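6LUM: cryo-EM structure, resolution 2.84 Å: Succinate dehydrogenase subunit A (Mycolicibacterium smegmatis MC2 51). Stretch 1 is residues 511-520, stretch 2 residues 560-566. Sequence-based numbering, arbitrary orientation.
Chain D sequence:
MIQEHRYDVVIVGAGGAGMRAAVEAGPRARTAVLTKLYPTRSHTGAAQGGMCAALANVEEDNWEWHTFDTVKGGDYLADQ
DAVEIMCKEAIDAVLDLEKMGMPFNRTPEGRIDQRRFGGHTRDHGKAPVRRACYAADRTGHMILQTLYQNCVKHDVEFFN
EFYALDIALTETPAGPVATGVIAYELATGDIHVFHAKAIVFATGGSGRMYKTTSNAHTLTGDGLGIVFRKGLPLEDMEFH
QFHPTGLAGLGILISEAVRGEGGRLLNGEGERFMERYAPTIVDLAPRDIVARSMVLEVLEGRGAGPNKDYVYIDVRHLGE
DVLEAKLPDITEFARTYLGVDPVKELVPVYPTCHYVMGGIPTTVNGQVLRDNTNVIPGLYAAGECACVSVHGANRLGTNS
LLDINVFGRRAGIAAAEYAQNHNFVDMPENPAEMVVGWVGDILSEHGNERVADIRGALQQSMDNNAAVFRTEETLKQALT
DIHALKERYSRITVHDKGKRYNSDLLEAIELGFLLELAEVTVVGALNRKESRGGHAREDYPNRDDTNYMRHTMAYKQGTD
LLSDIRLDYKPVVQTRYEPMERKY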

# COMPACT_ATOMS: atom_id res chain seq x y z
N LEU D 511 -13.53 10.48 46.31
CA LEU D 511 -13.62 10.31 47.76
C LEU D 511 -14.84 9.48 48.14
O LEU D 511 -14.80 8.73 49.12
CB LEU D 511 -13.65 11.67 48.44
CG LEU D 511 -13.87 11.67 49.94
CD1 LEU D 511 -12.80 10.86 50.61
CD2 LEU D 511 -13.87 13.07 50.45
N GLY D 512 -15.93 9.61 47.38
CA GLY D 512 -17.08 8.74 47.64
C GLY D 512 -16.73 7.26 47.57
O GLY D 512 -17.05 6.48 48.48
N PHE D 513 -16.07 6.86 46.48
CA PHE D 513 -15.63 5.48 46.33
C PHE D 513 -14.69 5.07 47.45
O PHE D 513 -14.76 3.94 47.96
CB PHE D 513 -14.93 5.30 44.99
CG PHE D 513 -15.82 5.49 43.81
CD1 PHE D 513 -17.00 4.80 43.70
CD2 PHE D 513 -15.46 6.36 42.81
CE1 PHE D 513 -17.81 4.98 42.61
CE2 PHE D 513 -16.27 6.54 41.72
CZ PHE D 513 -17.45 5.85 41.62
N LEU D 514 -13.76 5.95 47.82
CA LEU D 514 -12.83 5.62 48.90
C LEU D 514 -13.58 5.31 50.18
O LEU D 514 -13.23 4.37 50.90
CB LEU D 514 -11.86 6.77 49.14
CG LEU D 514 -10.74 6.96 48.13
CD1 LEU D 514 -9.74 7.95 48.64
CD2 LEU D 514 -10.09 5.65 47.86
N LEU D 515 -14.63 6.07 50.49
CA LEU D 515 -15.37 5.81 51.73
C LEU D 515 -16.10 4.48 51.68
O LEU D 515 -16.09 3.71 52.65
CB LEU D 515 -16.35 6.95 52.00
CG LEU D 515 -15.75 8.26 52.48
CD1 LEU D 515 -16.76 9.34 52.28
CD2 LEU D 515 -15.37 8.17 53.93
N GLU D 516 -16.74 4.17 50.54
CA GLU D 516 -17.42 2.88 50.42
C GLU D 516 -16.45 1.72 50.62
O GLU D 516 -16.71 0.80 51.41
CB GLU D 516 -18.10 2.74 49.07
CG GLU D 516 -19.34 3.55 48.92
CD GLU D 516 -20.03 3.25 47.62
OE1 GLU D 516 -19.47 2.46 46.83
OE2 GLU D 516 -21.14 3.78 47.40
N LEU D 517 -15.34 1.74 49.88
CA LEU D 517 -14.39 0.63 49.97
C LEU D 517 -13.77 0.54 51.35
O LEU D 517 -13.47 -0.57 51.82
CB LEU D 517 -13.31 0.79 48.91
CG LEU D 517 -13.87 0.84 47.50
CD1 LEU D 517 -12.75 0.95 46.50
CD2 LEU D 517 -14.69 -0.39 47.24
N ALA D 518 -13.56 1.67 52.02
CA ALA D 518 -13.03 1.61 53.37
C ALA D 518 -13.98 0.88 54.30
O ALA D 518 -13.56 0.04 55.11
CB ALA D 518 -12.76 3.02 53.88
N GLU D 519 -15.28 1.16 54.20
CA GLU D 519 -16.20 0.46 55.09
C GLU D 519 -16.28 -1.02 54.75
O GLU D 519 -16.39 -1.85 55.66
CB GLU D 519 -17.59 1.07 55.05
CG GLU D 519 -18.35 0.83 56.33
CD GLU D 519 -19.82 1.17 56.23
OE1 GLU D 519 -20.65 0.42 56.79
OE2 GLU D 519 -20.16 2.19 55.59
N VAL D 520 -16.23 -1.37 53.47
CA VAL D 520 -16.22 -2.79 53.09
C VAL D 520 -15.03 -3.50 53.72
O VAL D 520 -15.17 -4.58 54.31
CB VAL D 520 -16.19 -2.95 51.56
CG1 VAL D 520 -16.17 -4.39 51.21
CG2 VAL D 520 -17.36 -2.29 50.96
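Stretch 2, residues 560-566: DLLSDIR

Residues 511-520 form one uninterrupted stretch of a helix that begins earlier in the chain and continues beyond it. The backbone torsions support this assignment, with phi between -57° and -68° and psi between -33° and -51°, as does the i to i+4 hydrogen-bond ladder, which runs from Leu-515 N to Leu-511 O at 3.0 Å through to Val-520 N to Glu-516 O, also at 3.0 Å. Stretch 2 is irregular at first: Leu-561 has phi/psi of -58°/-62°, Leu-562 has -69°/109°, and Ser-563 is extended at -148°/-165°. A strand begins at Ile-565 (-116°/111°) and includes Arg-566.

Direction follows from the CA register. Glu-516 CA lies 7.0 Å from Leu-561 CA, and Val-520 CA lies 7.3 Å from Ile-565 CA. Both sequence numbers rise together, so stretch 2 runs along the helix in the same general sense. One helical turn on stretch 1 is thus matched by four residue steps of stretch 2. No hydrogen bond joins the two stretches, and 295 Å² is buried between them, both sides summed; the listed contacts each involve at least one side chain.

Leu-561 makes the largest contribution, with 85 Å² covered. Its CA-to-CB bond points sideways, but the end of the side chain comes nearer the helix: chi1 of -94° lies between wells and chi2 is t. Leu-561 CD2 approaches Glu-516 CG at 3.6 Å, the closest contact in the set, and Gly-512 O at 4.2 Å. Leu-561 CD1 packs against Leu-515 CD1 at 4.2 Å, an apolar contact. The leucine therefore spans residues one turn apart on the helix, and its contact with Glu-516 is made to the aliphatic part of that side chain.

A second cluster forms a turn further along. Ile-565, with chi1 and chi2 both m, points its CA-to-CB bond toward the helix and has 57 Å² covered. Ile-565 CD1 lies 4.5 Å from Val-520 CG2, a looser apolar contact, while Ile-565 CG1 is 4.1 Å from Glu-519 OE1. Glu-519 OE1 is also 4.3 Å from Ser-563 O, a contact between two acceptors and not a hydrogen bond; both carboxylate oxygens of Glu-519 are hydrogen-bonded elsewhere in the structure.

The remaining residues of stretch 2 contribute little. Asp-560, Leu-562 and Asp-564 direct their CA-to-CB bonds away from the helix. Asp-564 OD1 instead accepts a weak hydrogen bond from Ile-565 N, 2.6 Å long but bent to 121° at the hydrogen.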

# COMPACT_ATOMS: atom_id res chain seq x y z
N ASP D 560 -27.81 5.03 49.22
CA ASP D 560 -26.99 6.13 49.70
C ASP D 560 -25.73 5.58 50.36
O ASP D 560 -25.55 4.37 50.52
CB ASP D 560 -27.78 7.00 50.67
CG ASP D 560 -28.52 6.18 51.70
OD1 ASP D 560 -28.91 5.04 51.38
OD2 ASP D 560 -28.71 6.67 52.83
N LEU D 561 -24.83 6.49 50.75
CA LEU D 561 -23.58 6.07 51.36
C LEU D 561 -23.83 5.25 52.61
O LEU D 561 -23.44 4.08 52.68
CB LEU D 561 -22.71 7.29 51.68
CG LEU D 561 -21.67 7.71 50.65
CD1 LEU D 561 -20.80 8.79 51.23
CD2 LEU D 561 -20.83 6.54 50.24
N LEU D 562 -24.47 5.84 53.61
CA LEU D 562 -24.72 5.12 54.86
C LEU D 562 -25.74 4.02 54.61
O LEU D 562 -26.92 4.30 54.39
CB LEU D 562 -25.21 6.09 55.93
CG LEU D 562 -24.27 7.26 56.20
CD1 LEU D 562 -24.84 8.53 55.61
CD2 LEU D 562 -24.02 7.42 57.69
N SER D 563 -25.28 2.78 54.63
CA SER D 563 -26.12 1.63 54.35
C SER D 563 -25.63 0.46 55.19
O SER D 563 -24.87 0.63 56.14
CB SER D 563 -26.11 1.30 52.85
OG SER D 563 -24.85 0.78 52.47
N ASP D 564 -26.07 -0.74 54.83
CA ASP D 564 -25.68 -1.96 55.52
C ASP D 564 -24.90 -2.85 54.57
O ASP D 564 -25.12 -2.84 53.36
CB ASP D 564 -26.91 -2.70 56.05
CG ASP D 564 -26.55 -3.75 57.08
OD1 ASP D 564 -25.34 -3.92 57.36
OD2 ASP D 564 -27.47 -4.41 57.61
N ILE D 565 -23.98 -3.63 55.13
CA ILE D 565 -23.14 -4.54 54.37
C ILE D 565 -23.49 -5.95 54.83
O ILE D 565 -23.18 -6.32 55.97
CB ILE D 565 -21.65 -4.25 54.57
CG1 ILE D 565 -21.35 -2.77 54.34
CG2 ILE D 565 -20.82 -5.09 53.64
CD1 ILE D 565 -21.41 -2.37 52.91
N ARG D 566 -24.12 -6.72 53.96
CA ARG D 566 -24.47 -8.10 54.28
C ARG D 566 -23.37 -9.03 53.78
O ARG D 566 -22.93 -8.92 52.64
CB ARG D 566 -25.80 -8.49 53.65
CG ARG D 566 -26.06 -9.98 53.69
CD ARG D 566 -27.45 -10.31 53.19
NE ARG D 566 -27.67 -9.81 51.85
CZ ARG D 566 -27.42 -10.51 50.75
NH1 ARG D 566 -27.65 -9.97 49.56
NH2 ARG D 566 -26.95 -11.74 50.85